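Local structure of putative nisin-resistance protein (Streptococcus agalactiae 515, 4Y68) at residues R37-R42 and N77-A82; E81-G86 and S91-K96; R112-D117 and G152-L157; L119-P124 and Q142-E147. The protein probably confers resistance to the lantibiotic nisin by recognising and cleaving it as a lipoprotein peptidase of family S41. All blocks are in the same frame, centred on the assembly; numbering follows the deposited sequence.

Interaction 1 (R37-R42 and N77-A82); sequences RVILDR and NIVQEA
Val79 presents its forked side chain to Ile39 and Leu40 of the neighbouring helix, a compact example of two helices of a small bundle meeting through apolar branches. Helices 32-46 and 72-87 run almost side by side in the same sense, 13° apart with segment axes 10.1 Å from each other, and helix 55-66, which links them in the chain, covers one flank through Ser62, touched by both Leu40 and Val79. The valine is the bump on one side, and its two methyls divide the work. With CG1 anti to the carbonyl carbon (chi1 -57°), that branch faces Leu40 while CG2 turns to Ile39. Val79 CG2 fits against the bend of the isoleucine, 4.0 Å from Ile39 CD1 and 4.1 Å from Ile39 CG2, the two side chains lying about at right angles. Ile39 also reaches Leu268 of strand 267-276, so this edge of the bundle leans on a sheet. The complementary bump is Leu40, whose CD2 enters the shallow hollow that Val79 and Ala82 form one helical turn apart. Helix 72-87 is kinked here, where the amides of Glu81 and Ala82 lack their bonds to the preceding turn. Within the hollow Leu40 CD2 lies 4.0 Å from Val79 CG1 and presses closer still on the alanine, with Leu40 CD2 and Ala82 CB just 3.5 Å apart.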
loop_
_atom_site.group_PDB
_atom_site.type_symbol
_atom_site.label_atom_id
_atom_site.label_comp_id
_atom_site.label_asym_id
_atom_site.label_seq_id
_atom_site.Cartn_x
_atom_site.Cartn_y
_atom_site.Cartn_z
ATOM N N ARG A 37 14.708 -20.469 9.283
ATOM C CA ARG A 37 13.832 -20.716 10.420
ATOM C C ARG A 37 13.318 -19.397 11.030
ATOM O O ARG A 37 12.193 -19.331 11.537
ATOM C CB ARG A 37 14.540 -21.567 11.469
ATOM C CG ARG A 37 14.705 -23.014 11.041
ATOM C CD ARG A 37 15.452 -23.820 12.081
ATOM N NE ARG A 37 14.641 -24.100 13.260
ATOM C CZ ARG A 37 13.862 -25.172 13.388
ATOM N NH1 ARG A 37 13.780 -26.059 12.401
ATOM N NH2 ARG A 37 13.161 -25.356 14.503
ATOM N N VAL A 38 14.135 -18.354 10.939
ATOM C CA VAL A 38 13.738 -17.015 11.365
ATOM C C VAL A 38 12.522 -16.545 10.578
ATOM O O VAL A 38 11.612 -15.948 11.136
ATOM C CB VAL A 38 14.890 -15.987 11.180
ATOM C CG1 VAL A 38 14.326 -14.562 11.102
ATOM C CG2 VAL A 38 15.895 -16.125 12.305
ATOM N N ILE A 39 12.501 -16.825 9.280
ATOM C CA ILE A 39 11.357 -16.423 8.465
ATOM C C ILE A 39 10.102 -17.216 8.840
ATOM O O ILE A 39 9.012 -16.667 8.905
ATOM C CB ILE A 39 11.641 -16.590 6.966
ATOM C CG1 ILE A 39 12.828 -15.699 6.554
ATOM C CG2 ILE A 39 10.355 -16.279 6.147
ATOM C CD1 ILE A 39 13.428 -16.059 5.176
ATOM N N LEU A 40 10.264 -18.503 9.118
ATOM C CA LEU A 40 9.132 -19.337 9.502
ATOM C C LEU A 40 8.535 -18.873 10.838
ATOM O O LEU A 40 7.313 -18.803 10.979
ATOM C CB LEU A 40 9.551 -20.821 9.555
ATOM C CG LEU A 40 9.965 -21.430 8.201
ATOM C CD1 LEU A 40 10.474 -22.860 8.362
ATOM C CD2 LEU A 40 8.805 -21.397 7.171
ATOM N N ASP A 41 9.386 -18.523 11.802
ATOM C CA ASP A 41 8.899 -17.986 13.069
ATOM C C ASP A 41 8.026 -16.729 12.868
ATOM O O ASP A 41 6.940 -16.625 13.443
ATOM C CB ASP A 41 10.075 -17.649 14.004
ATOM C CG ASP A 41 10.755 -18.893 14.581
ATOM O OD1 ASP A 41 10.117 -19.960 14.694
ATOM O OD2 ASP A 41 11.937 -18.796 14.939
ATOM N N ARG A 42 8.499 -15.782 12.057
ATOM C CA ARG A 42 7.749 -14.547 11.803
ATOM C C ARG A 42 6.430 -14.836 11.144
ATOM O O ARG A 42 5.399 -14.281 11.520
ATOM C CB ARG A 42 8.525 -13.592 10.896
ATOM C CG ARG A 42 9.622 -12.866 11.565
ATOM C CD ARG A 42 9.104 -11.751 12.469
ATOM N NE ARG A 42 10.253 -11.055 13.033
ATOM C CZ ARG A 42 10.253 -10.411 14.192
ATOM N NH1 ARG A 42 9.145 -10.354 14.929
ATOM N NH2 ARG A 42 11.369 -9.827 14.611
ATOM N N ASN A 77 14.164 -19.589 -1.234
ATOM C CA ASN A 77 13.440 -20.468 -2.162
ATOM C C ASN A 77 12.693 -21.563 -1.410
ATOM O O ASN A 77 11.560 -21.874 -1.726
ATOM C CB ASN A 77 14.381 -21.124 -3.183
ATOM C CG ASN A 77 15.154 -20.114 -4.019
ATOM O OD1 ASN A 77 14.823 -18.923 -4.060
ATOM N ND2 ASN A 77 16.199 -20.593 -4.696
ATOM N N ILE A 78 13.348 -22.144 -0.413
ATOM C CA ILE A 78 12.739 -23.206 0.384
ATOM C C ILE A 78 11.517 -22.747 1.204
ATOM O O ILE A 78 10.557 -23.498 1.333
ATOM C CB ILE A 78 13.789 -23.846 1.324
ATOM C CG1 ILE A 78 14.717 -24.760 0.520
ATOM C CG2 ILE A 78 13.116 -24.650 2.423
ATOM C CD1 ILE A 78 16.022 -25.086 1.216
ATOM N N VAL A 79 11.517 -21.529 1.748
ATOM C CA VAL A 79 10.365 -21.116 2.583
ATOM C C VAL A 79 9.247 -20.403 1.809
ATOM O O VAL A 79 8.259 -19.960 2.391
ATOM C CB VAL A 79 10.816 -20.196 3.737
ATOM C CG1 VAL A 79 11.882 -20.897 4.600
ATOM C CG2 VAL A 79 11.343 -18.874 3.192
ATOM N N GLN A 80 9.427 -20.264 0.500
ATOM C CA GLN A 80 8.471 -19.578 -0.356
ATOM C C GLN A 80 7.043 -20.127 -0.226
ATOM O O GLN A 80 6.077 -19.347 -0.139
ATOM C CB GLN A 80 8.944 -19.668 -1.799
ATOM C CG GLN A 80 8.124 -18.895 -2.824
ATOM C CD GLN A 80 8.836 -18.847 -4.195
ATOM O OE1 GLN A 80 9.733 -19.655 -4.470
ATOM N NE2 GLN A 80 8.453 -17.886 -5.039
ATOM N N GLU A 81 6.901 -21.454 -0.215
ATOM C CA GLU A 81 5.568 -22.064 -0.105
ATOM C C GLU A 81 4.943 -21.678 1.237
ATOM O O GLU A 81 3.766 -21.347 1.322
ATOM C CB GLU A 81 5.638 -23.596 -0.257
ATOM C CG GLU A 81 4.287 -24.292 -0.106
ATOM C CD GLU A 81 4.357 -25.830 -0.012
ATOM O OE1 GLU A 81 5.392 -26.411 0.404
ATOM O OE2 GLU A 81 3.334 -26.458 -0.353
ATOM N N ALA A 82 5.757 -21.707 2.279
ATOM C CA ALA A 82 5.319 -21.377 3.625
ATOM C C ALA A 82 4.879 -19.917 3.713
ATOM O O ALA A 82 3.874 -19.607 4.328
ATOM C CB ALA A 82 6.445 -21.662 4.629
#

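Interaction 2 (E81-G86 and S91-K96); sequences EAVRYG and SQILSK
Ser91 opens the second segment by facing the helix with its CB, which lies 3.9 Å from Val83 O and the same distance from Val83 CG1. Its hydroxyl is engaged elsewhere, hydrogen-bonded to Thr271 OG1, so the helix meets the carbon of the serine while the sheet takes its polar end. At Gln92 the side chain leaves in the other direction and the backbone itself becomes the contact surface: Val83 CG1 rests 3.8 Å from Gln92 N and equally near Gln92 CA. That methyl stands anti to the backbone N of Val83 (chi1 172°), and this rotation directs one branch at the entry of the strand and the other, CG2, further along it. Ile93 receives the second branch. Its CG2 and CD1 both face the valine methyl, Val83 CG2 being 4.1 Å from each of Ile93 CG2 and Ile93 CD1, with the two side chains meeting at a slant. Beyond Ile93 the strand moves off, and Ser95 takes the N-cap position of helix 96-103, its OG hydrogen-bonded to Thr98 OG1.

One valine of helix 72-87 thus serves three successive residues at the edge of the antiparallel sheet, and Val83 also touches Ile39 and Val43 of helix 32-46 and Leu268 of the sheet. Since methyls and a methylene here meet one another and backbone atoms without any hydrogen bond between the segments, dispersion and the exclusion of water probably hold helix and strand together, while the backbones of Gln92 and Leu94 bond to strand 267-276.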
loop_
_atom_site.group_PDB
_atom_site.type_symbol
_atom_site.label_atom_id
_atom_site.label_comp_id
_atom_site.label_asym_id
_atom_site.label_seq_id
_atom_site.Cartn_x
_atom_site.Cartn_y
_atom_site.Cartn_z
ATOM N N GLU A 81 6.901 -21.454 -0.215
ATOM C CA GLU A 81 5.568 -22.064 -0.105
ATOM C C GLU A 81 4.943 -21.678 1.237
ATOM O O GLU A 81 3.766 -21.347 1.322
ATOM C CB GLU A 81 5.638 -23.596 -0.257
ATOM C CG GLU A 81 4.287 -24.292 -0.106
ATOM C CD GLU A 81 4.357 -25.830 -0.012
ATOM O OE1 GLU A 81 5.392 -26.411 0.404
ATOM O OE2 GLU A 81 3.334 -26.458 -0.353
ATOM N N ALA A 82 5.757 -21.707 2.279
ATOM C CA ALA A 82 5.319 -21.377 3.625
ATOM C C ALA A 82 4.879 -19.917 3.713
ATOM O O ALA A 82 3.874 -19.607 4.328
ATOM C CB ALA A 82 6.445 -21.662 4.629
ATOM N N VAL A 83 5.646 -19.024 3.100
ATOM C CA VAL A 83 5.289 -17.611 3.097
ATOM C C VAL A 83 3.983 -17.402 2.353
ATOM O O VAL A 83 3.075 -16.738 2.848
ATOM C CB VAL A 83 6.402 -16.743 2.467
ATOM C CG1 VAL A 83 5.938 -15.307 2.294
ATOM C CG2 VAL A 83 7.644 -16.770 3.345
ATOM N N ARG A 84 3.888 -17.983 1.165
ATOM C CA ARG A 84 2.691 -17.851 0.344
ATOM C C ARG A 84 1.469 -18.454 1.037
ATOM O O ARG A 84 0.377 -17.911 0.937
ATOM C CB ARG A 84 2.913 -18.510 -1.028
ATOM C CG ARG A 84 1.658 -18.639 -1.891
ATOM C CD ARG A 84 0.935 -17.303 -2.037
ATOM N NE ARG A 84 -0.242 -17.366 -2.898
ATOM C CZ ARG A 84 -1.476 -17.610 -2.463
ATOM N NH1 ARG A 84 -1.688 -17.838 -1.174
ATOM N NH2 ARG A 84 -2.497 -17.637 -3.312
ATOM N N TYR A 85 1.650 -19.554 1.767
ATOM C CA TYR A 85 0.510 -20.173 2.442
ATOM C C TYR A 85 0.180 -19.412 3.712
ATOM O O TYR A 85 -0.986 -19.102 3.977
ATOM C CB TYR A 85 0.763 -21.656 2.780
ATOM C CG TYR A 85 -0.440 -22.280 3.451
ATOM C CD1 TYR A 85 -0.624 -22.160 4.824
ATOM C CD2 TYR A 85 -1.434 -22.945 2.703
ATOM C CE1 TYR A 85 -1.756 -22.682 5.454
ATOM C CE2 TYR A 85 -2.579 -23.488 3.327
ATOM C CZ TYR A 85 -2.722 -23.352 4.704
ATOM O OH TYR A 85 -3.815 -23.865 5.353
ATOM N N GLY A 86 1.217 -19.104 4.487
ATOM C CA GLY A 86 1.039 -18.538 5.811
ATOM C C GLY A 86 0.563 -17.112 5.755
ATOM O O GLY A 86 -0.125 -16.639 6.654
ATOM N N SER A 91 1.755 -11.687 0.388
ATOM C CA SER A 91 3.009 -11.881 1.104
ATOM C C SER A 91 4.127 -12.328 0.171
ATOM O O SER A 91 3.864 -12.989 -0.825
ATOM C CB SER A 91 2.832 -12.896 2.227
ATOM O OG SER A 91 1.959 -12.419 3.242
ATOM N N GLN A 92 5.373 -11.981 0.502
ATOM C CA GLN A 92 6.531 -12.492 -0.243
ATOM C C GLN A 92 7.854 -12.144 0.423
ATOM O O GLN A 92 7.902 -11.342 1.357
ATOM C CB GLN A 92 6.537 -11.951 -1.678
ATOM C CG GLN A 92 6.517 -10.441 -1.773
ATOM C CD GLN A 92 6.329 -9.950 -3.198
ATOM O OE1 GLN A 92 6.710 -10.633 -4.140
ATOM N NE2 GLN A 92 5.730 -8.768 -3.360
ATOM N N ILE A 93 8.919 -12.770 -0.064
ATOM C CA ILE A 93 10.281 -12.471 0.342
ATOM C C ILE A 93 10.988 -11.786 -0.829
ATOM O O ILE A 93 11.099 -12.341 -1.919
ATOM C CB ILE A 93 11.076 -13.743 0.768
ATOM C CG1 ILE A 93 10.950 -14.853 -0.288
ATOM C CG2 ILE A 93 10.586 -14.285 2.084
ATOM C CD1 ILE A 93 9.920 -15.976 0.048
ATOM N N LEU A 94 11.441 -10.563 -0.616
ATOM C CA LEU A 94 12.220 -9.882 -1.634
ATOM C C LEU A 94 13.702 -9.881 -1.249
ATOM O O LEU A 94 14.065 -9.506 -0.139
ATOM C CB LEU A 94 11.695 -8.465 -1.821
ATOM C CG LEU A 94 10.177 -8.453 -2.021
ATOM C CD1 LEU A 94 9.623 -7.052 -1.920
ATOM C CD2 LEU A 94 9.837 -9.080 -3.370
ATOM N N SER A 95 14.552 -10.338 -2.160
ATOM C CA SER A 95 15.976 -10.272 -1.941
ATOM C C SER A 95 16.371 -8.800 -1.929
ATOM O O SER A 95 15.616 -7.936 -2.407
ATOM C CB SER A 95 16.733 -11.033 -3.032
ATOM O OG SER A 95 16.594 -10.376 -4.280
ATOM N N LYS A 96 17.543 -8.521 -1.379
ATOM C CA LYS A 96 18.077 -7.164 -1.344
ATOM C C LYS A 96 18.094 -6.519 -2.727
ATOM O O LYS A 96 17.734 -5.364 -2.876
ATOM C CB LYS A 96 19.492 -7.158 -0.761
ATOM C CG LYS A 96 19.967 -5.759 -0.382
ATOM C CD LYS A 96 21.432 -5.697 0.043
ATOM C CE LYS A 96 21.777 -4.272 0.504
ATOM N NZ LYS A 96 23.189 -4.103 0.953
#

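Interaction 3 (R112-D117 and G152-L157); sequences RRLNED and GLILDL
Gly152 N donates to Asp117 O across 2.9 Å, with the amide lying nearly along the C=O axis but its hydrogen pointing well off line (N-H...O angle 134°), and from this junction the two backbones diverge until Leu114 and Ile154 are 9.5 Å apart between CA atoms. The segments belong to the mixed sheet of the peptidase: residues 112-117 run from the edge strand into the turn of a beta hairpin, and strand 152-156 lies on the far side of the second hairpin strand, 118-122. A contact between them must therefore either meet at the hairpin's end or reach over that intervening strand, and both happen.

The reach is made by Leu114 and Ile154, which cross at about a right angle with Leu114 CD2 3.8 Å from Ile154 CD1. Each also touches Leu120 of the strand between them and Gln302 of helix 297-308, which covers this face of the sheet. In Ile154, CG1 is anti to the carbonyl carbon (chi1 -54°), and CD1 prolongs that branch toward the leucine.

Side chains also shape the turn. Arg113 folds back over it, NH1 making a weak bond of 3.3 Å to Asn115 O, while NH2 bonds to Ser149 O in the loop leading to strand 152-156. Asn115 closes an Asx turn that sets up the residue carrying the cross-contact acceptor: its OD1 accepts from the amides of both Asp117 and Ile118, the bond from Asp117 N to Asn115 OD1 being 2.7 Å long with the donor tilted 24° from the carbonyl plane.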
loop_
_atom_site.group_PDB
_atom_site.type_symbol
_atom_site.label_atom_id
_atom_site.label_comp_id
_atom_site.label_asym_id
_atom_site.label_seq_id
_atom_site.Cartn_x
_atom_site.Cartn_y
_atom_site.Cartn_z
ATOM N N ARG A 112 -2.251 17.582 -15.308
ATOM C CA ARG A 112 -2.554 18.386 -16.489
ATOM C C ARG A 112 -3.879 19.109 -16.274
ATOM O O ARG A 112 -4.849 18.504 -15.831
ATOM C CB ARG A 112 -2.650 17.530 -17.747
ATOM C CG ARG A 112 -1.405 16.745 -18.078
ATOM C CD ARG A 112 -0.269 17.633 -18.538
ATOM N NE ARG A 112 0.818 16.811 -19.075
ATOM C CZ ARG A 112 1.838 16.353 -18.356
ATOM N NH1 ARG A 112 1.937 16.653 -17.072
ATOM N NH2 ARG A 112 2.770 15.608 -18.929
ATOM N N ARG A 113 -3.934 20.392 -16.589
ATOM C CA ARG A 113 -5.210 21.082 -16.551
ATOM C C ARG A 113 -6.092 20.620 -17.715
ATOM O O ARG A 113 -5.687 20.705 -18.865
ATOM C CB ARG A 113 -5.013 22.590 -16.600
ATOM C CG ARG A 113 -6.322 23.345 -16.523
ATOM C CD ARG A 113 -6.108 24.815 -16.334
ATOM N NE ARG A 113 -5.449 25.130 -15.078
ATOM C CZ ARG A 113 -6.074 25.243 -13.906
ATOM N NH1 ARG A 113 -7.387 25.056 -13.802
ATOM N NH2 ARG A 113 -5.380 25.541 -12.830
ATOM N N LEU A 114 -7.282 20.112 -17.408
ATOM C CA LEU A 114 -8.257 19.720 -18.427
ATOM C C LEU A 114 -9.044 20.922 -18.940
ATOM O O LEU A 114 -9.311 21.046 -20.131
ATOM C CB LEU A 114 -9.225 18.670 -17.876
ATOM C CG LEU A 114 -8.988 17.227 -18.319
ATOM C CD1 LEU A 114 -7.516 16.964 -18.489
ATOM C CD2 LEU A 114 -9.592 16.238 -17.334
ATOM N N ASN A 115 -9.436 21.793 -18.024
ATOM C CA ASN A 115 -10.032 23.065 -18.380
ATOM C C ASN A 115 -9.899 23.963 -17.176
ATOM O O ASN A 115 -9.205 23.620 -16.221
ATOM C CB ASN A 115 -11.489 22.903 -18.832
ATOM C CG ASN A 115 -12.410 22.378 -17.739
ATOM O OD1 ASN A 115 -12.204 22.617 -16.541
ATOM N ND2 ASN A 115 -13.467 21.687 -18.157
ATOM N N GLU A 116 -10.549 25.111 -17.194
ATOM C CA GLU A 116 -10.323 26.067 -16.122
ATOM C C GLU A 116 -10.782 25.537 -14.752
ATOM O O GLU A 116 -10.386 26.075 -13.712
ATOM C CB GLU A 116 -11.021 27.397 -16.439
ATOM C CG GLU A 116 -11.026 27.761 -17.922
ATOM C CD GLU A 116 -12.146 27.059 -18.684
ATOM O OE1 GLU A 116 -12.017 26.862 -19.913
ATOM O OE2 GLU A 116 -13.165 26.706 -18.049
ATOM N N ASP A 117 -11.598 24.486 -14.738
ATOM C CA ASP A 117 -12.169 24.021 -13.472
ATOM C C ASP A 117 -11.668 22.659 -12.997
ATOM O O ASP A 117 -11.805 22.325 -11.816
ATOM C CB ASP A 117 -13.690 23.984 -13.574
ATOM C CG ASP A 117 -14.292 25.373 -13.656
ATOM O OD1 ASP A 117 -13.621 26.310 -13.182
ATOM O OD2 ASP A 117 -15.410 25.533 -14.194
ATOM N N GLY A 152 -12.834 21.126 -9.348
ATOM C CA GLY A 152 -13.004 19.689 -9.343
ATOM C C GLY A 152 -11.696 18.988 -9.643
ATOM O O GLY A 152 -10.835 19.556 -10.306
ATOM N N LEU A 153 -11.556 17.752 -9.164
ATOM C CA LEU A 153 -10.313 16.990 -9.330
ATOM C C LEU A 153 -10.543 15.595 -9.927
ATOM O O LEU A 153 -11.567 14.957 -9.697
ATOM C CB LEU A 153 -9.605 16.870 -7.985
ATOM C CG LEU A 153 -9.126 18.201 -7.390
ATOM C CD1 LEU A 153 -8.753 18.096 -5.905
ATOM C CD2 LEU A 153 -7.947 18.724 -8.187
ATOM N N ILE A 154 -9.597 15.134 -10.729
ATOM C CA ILE A 154 -9.573 13.731 -11.106
ATOM C C ILE A 154 -8.290 13.154 -10.552
ATOM O O ILE A 154 -7.208 13.652 -10.842
ATOM C CB ILE A 154 -9.629 13.499 -12.621
ATOM C CG1 ILE A 154 -10.830 14.216 -13.218
ATOM C CG2 ILE A 154 -9.691 11.997 -12.921
ATOM C CD1 ILE A 154 -11.060 13.908 -14.674
ATOM N N LEU A 155 -8.427 12.127 -9.721
ATOM C CA LEU A 155 -7.303 11.475 -9.080
ATOM C C LEU A 155 -7.138 10.148 -9.755
ATOM O O LEU A 155 -8.014 9.313 -9.663
ATOM C CB LEU A 155 -7.551 11.276 -7.597
ATOM C CG LEU A 155 -7.843 12.512 -6.752
ATOM C CD1 LEU A 155 -8.010 12.086 -5.303
ATOM C CD2 LEU A 155 -6.731 13.537 -6.899
ATOM N N ASP A 156 -6.014 9.948 -10.426
ATOM C CA ASP A 156 -5.821 8.770 -11.257
ATOM C C ASP A 156 -4.827 7.813 -10.609
ATOM O O ASP A 156 -3.625 8.111 -10.509
ATOM C CB ASP A 156 -5.356 9.182 -12.658
ATOM C CG ASP A 156 -5.191 7.998 -13.594
ATOM O OD1 ASP A 156 -5.686 6.877 -13.271
ATOM O OD2 ASP A 156 -4.569 8.198 -14.658
ATOM N N LEU A 157 -5.360 6.669 -10.168
ATOM C CA LEU A 157 -4.597 5.621 -9.499
ATOM C C LEU A 157 -4.373 4.416 -10.402
ATOM O O LEU A 157 -3.906 3.384 -9.923
ATOM C CB LEU A 157 -5.313 5.167 -8.206
ATOM C CG LEU A 157 -5.512 6.219 -7.090
ATOM C CD1 LEU A 157 -6.568 5.790 -6.088
ATOM C CD2 LEU A 157 -4.218 6.574 -6.371
#

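Interaction 4 (L119-P124 and Q142-E147); sequences LLITIP and QNILME
Ile121 and Ile144 overlap side by side, their ends pointing opposite ways. The overlap is tight: Ile121 CD1 comes within 3.4 Å of Ile144 CG2, less than ordinary van der Waals contact, and Ile121 CG1 follows at 4.0 Å from the same methyl. With Ile144 CG1 beside the backbone N (chi1 -69°), CG2 stands anti to that N, and it is this shorter branch that is turned to the strand. Ile121 achieves its depth because its CG1 branch is fully extended (chi2 177°), carrying CD1 out from the strand to the helix surface. There the methyl sits beside a second helical side chain, Leu145, which approaches at an angle and brings its CD2 to 3.9 Å from Ile121 CD1. The end of the isoleucine is accordingly received between two consecutive residues of the helix.

These side chains fill the inside of a beta-alpha-beta crossover, in which strand 118-122 leads through helix 131-147 to the parallel neighbouring strand 152-156. The helix returns nearly antiparallel to the first strand, 161° between directions, with the segment axes 10.9 Å apart. Leu145 bears on both strands of the unit, since it also touches Leu153, whereas Ile144 and Ile121 share Tyr111 of the edge strand 110-113 as a further neighbour.

Leu119, two residues before Ile121 and on the same face of the strand, supplies the remaining approach. Its side chain lies at a slant to that of Ile144, placing Leu119 CD1 3.8 Å from Ile144 CG2, the same methyl that Ile121 touches.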
loop_
_atom_site.group_PDB
_atom_site.type_symbol
_atom_site.label_atom_id
_atom_site.label_comp_id
_atom_site.label_asym_id
_atom_site.label_seq_id
_atom_site.Cartn_x
_atom_site.Cartn_y
_atom_site.Cartn_z
ATOM N N LEU A 119 -8.557 19.709 -12.766
ATOM C CA LEU A 119 -7.185 19.208 -12.869
ATOM C C LEU A 119 -7.195 17.682 -12.899
ATOM O O LEU A 119 -7.964 17.044 -12.176
ATOM C CB LEU A 119 -6.319 19.682 -11.700
ATOM C CG LEU A 119 -6.173 21.182 -11.413
ATOM C CD1 LEU A 119 -5.063 21.421 -10.389
ATOM C CD2 LEU A 119 -5.905 21.953 -12.692
ATOM N N LEU A 120 -6.360 17.102 -13.749
ATOM C CA LEU A 120 -6.172 15.657 -13.790
ATOM C C LEU A 120 -4.868 15.308 -13.074
ATOM O O LEU A 120 -3.791 15.634 -13.562
ATOM C CB LEU A 120 -6.151 15.140 -15.235
ATOM C CG LEU A 120 -5.682 13.687 -15.437
ATOM C CD1 LEU A 120 -6.480 12.700 -14.594
ATOM C CD2 LEU A 120 -5.757 13.284 -16.898
ATOM N N ILE A 121 -4.947 14.658 -11.916
ATOM C CA ILE A 121 -3.718 14.346 -11.195
ATOM C C ILE A 121 -3.378 12.848 -11.272
ATOM O O ILE A 121 -4.176 11.986 -10.921
ATOM C CB ILE A 121 -3.802 14.807 -9.737
ATOM C CG1 ILE A 121 -4.072 16.315 -9.685
ATOM C CG2 ILE A 121 -2.484 14.576 -9.024
ATOM C CD1 ILE A 121 -4.245 16.860 -8.276
ATOM N N THR A 122 -2.189 12.567 -11.785
ATOM C CA THR A 122 -1.635 11.227 -11.859
ATOM C C THR A 122 -0.871 10.920 -10.578
ATOM O O THR A 122 0.022 11.667 -10.183
ATOM C CB THR A 122 -0.718 11.096 -13.076
ATOM O OG1 THR A 122 -1.474 11.407 -14.249
ATOM C CG2 THR A 122 -0.141 9.697 -13.208
ATOM N N ILE A 123 -1.248 9.832 -9.918
ATOM C CA ILE A 123 -0.695 9.475 -8.619
ATOM C C ILE A 123 -0.038 8.097 -8.694
ATOM O O ILE A 123 -0.716 7.090 -8.561
ATOM C CB ILE A 123 -1.807 9.489 -7.547
ATOM C CG1 ILE A 123 -2.371 10.911 -7.397
ATOM C CG2 ILE A 123 -1.312 8.904 -6.228
ATOM C CD1 ILE A 123 -3.791 10.940 -6.936
ATOM N N PRO A 124 1.287 8.048 -8.927
ATOM C CA PRO A 124 1.944 6.783 -9.282
ATOM C C PRO A 124 2.560 6.030 -8.114
ATOM O O PRO A 124 2.715 6.592 -7.027
ATOM C CB PRO A 124 3.057 7.239 -10.226
ATOM C CG PRO A 124 3.486 8.533 -9.608
ATOM C CD PRO A 124 2.203 9.188 -9.095
ATOM N N GLN A 142 0.832 18.277 -2.617
ATOM C CA GLN A 142 0.446 19.399 -1.784
ATOM C C GLN A 142 0.393 20.698 -2.612
ATOM O O GLN A 142 -0.611 21.404 -2.597
ATOM C CB GLN A 142 1.421 19.522 -0.618
ATOM C CG GLN A 142 1.205 20.704 0.294
ATOM C CD GLN A 142 0.240 20.415 1.409
ATOM O OE1 GLN A 142 -0.862 19.893 1.193
ATOM N NE2 GLN A 142 0.645 20.749 2.623
ATOM N N ASN A 143 1.449 20.993 -3.366
ATOM C CA ASN A 143 1.462 22.229 -4.143
ATOM C C ASN A 143 0.312 22.300 -5.118
ATOM O O ASN A 143 -0.351 23.328 -5.225
ATOM C CB ASN A 143 2.758 22.412 -4.915
ATOM C CG ASN A 143 2.695 23.618 -5.851
ATOM O OD1 ASN A 143 2.195 23.526 -6.977
ATOM N ND2 ASN A 143 3.164 24.768 -5.370
ATOM N N ILE A 144 0.071 21.203 -5.822
ATOM C CA ILE A 144 -1.010 21.166 -6.794
ATOM C C ILE A 144 -2.341 21.448 -6.144
ATOM O O ILE A 144 -3.114 22.250 -6.649
ATOM C CB ILE A 144 -1.097 19.815 -7.514
ATOM C CG1 ILE A 144 0.117 19.641 -8.440
ATOM C CG2 ILE A 144 -2.438 19.716 -8.271
ATOM C CD1 ILE A 144 0.212 18.267 -9.077
ATOM N N LEU A 145 -2.594 20.791 -5.012
ATOM C CA LEU A 145 -3.897 20.861 -4.355
ATOM C C LEU A 145 -4.105 22.193 -3.633
ATOM O O LEU A 145 -5.223 22.692 -3.591
ATOM C CB LEU A 145 -4.065 19.700 -3.365
ATOM C CG LEU A 145 -4.197 18.291 -3.965
ATOM C CD1 LEU A 145 -4.153 17.201 -2.895
ATOM C CD2 LEU A 145 -5.463 18.169 -4.778
ATOM N N MET A 146 -3.032 22.765 -3.084
ATOM C CA MET A 146 -3.142 23.975 -2.262
ATOM C C MET A 146 -2.956 25.292 -3.048
ATOM O O MET A 146 -3.587 26.300 -2.727
ATOM C CB MET A 146 -2.134 23.923 -1.100
ATOM C CG MET A 146 -2.437 22.854 -0.014
ATOM S SD MET A 146 -4.004 23.027 0.896
ATOM C CE MET A 146 -3.848 24.670 1.602
ATOM N N GLU A 147 -2.112 25.279 -4.076
ATOM C CA GLU A 147 -1.775 26.503 -4.800
ATOM C C GLU A 147 -2.276 26.601 -6.245
ATOM O O GLU A 147 -1.920 27.536 -6.957
ATOM C CB GLU A 147 -0.273 26.668 -4.806
ATOM C CG GLU A 147 0.332 26.436 -3.448
ATOM C CD GLU A 147 1.269 27.530 -3.085
ATOM O OE1 GLU A 147 1.080 28.639 -3.615
ATOM O OE2 GLU A 147 2.197 27.294 -2.291
#

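In the fold
The four contacts form two pairs on opposite sides of the chain's centre. Interactions 1 and 2 lie 7 Å apart between centres and share helix 72-87; Ile39 CG2 packs on Val83 CG2 at 3.9 Å, helix to helix, while Gln80 CA and Ile93 CD1, also 3.9 Å apart, join the helical bundle to the antiparallel sheet. Interactions 3 and 4 are 8 Å apart between centres, with 4 nested in the loop that 3 closes, and the mixed sheet unites them directly: Ile121 N is 2.7 Å from Ile154 O, a probable hydrogen bond. Between the pairs there is no touch. Even interactions 2 and 4 are about 16 Å apart at their nearest atoms, so helical region and peptidase sheet are tied internally by separate sets of contacts.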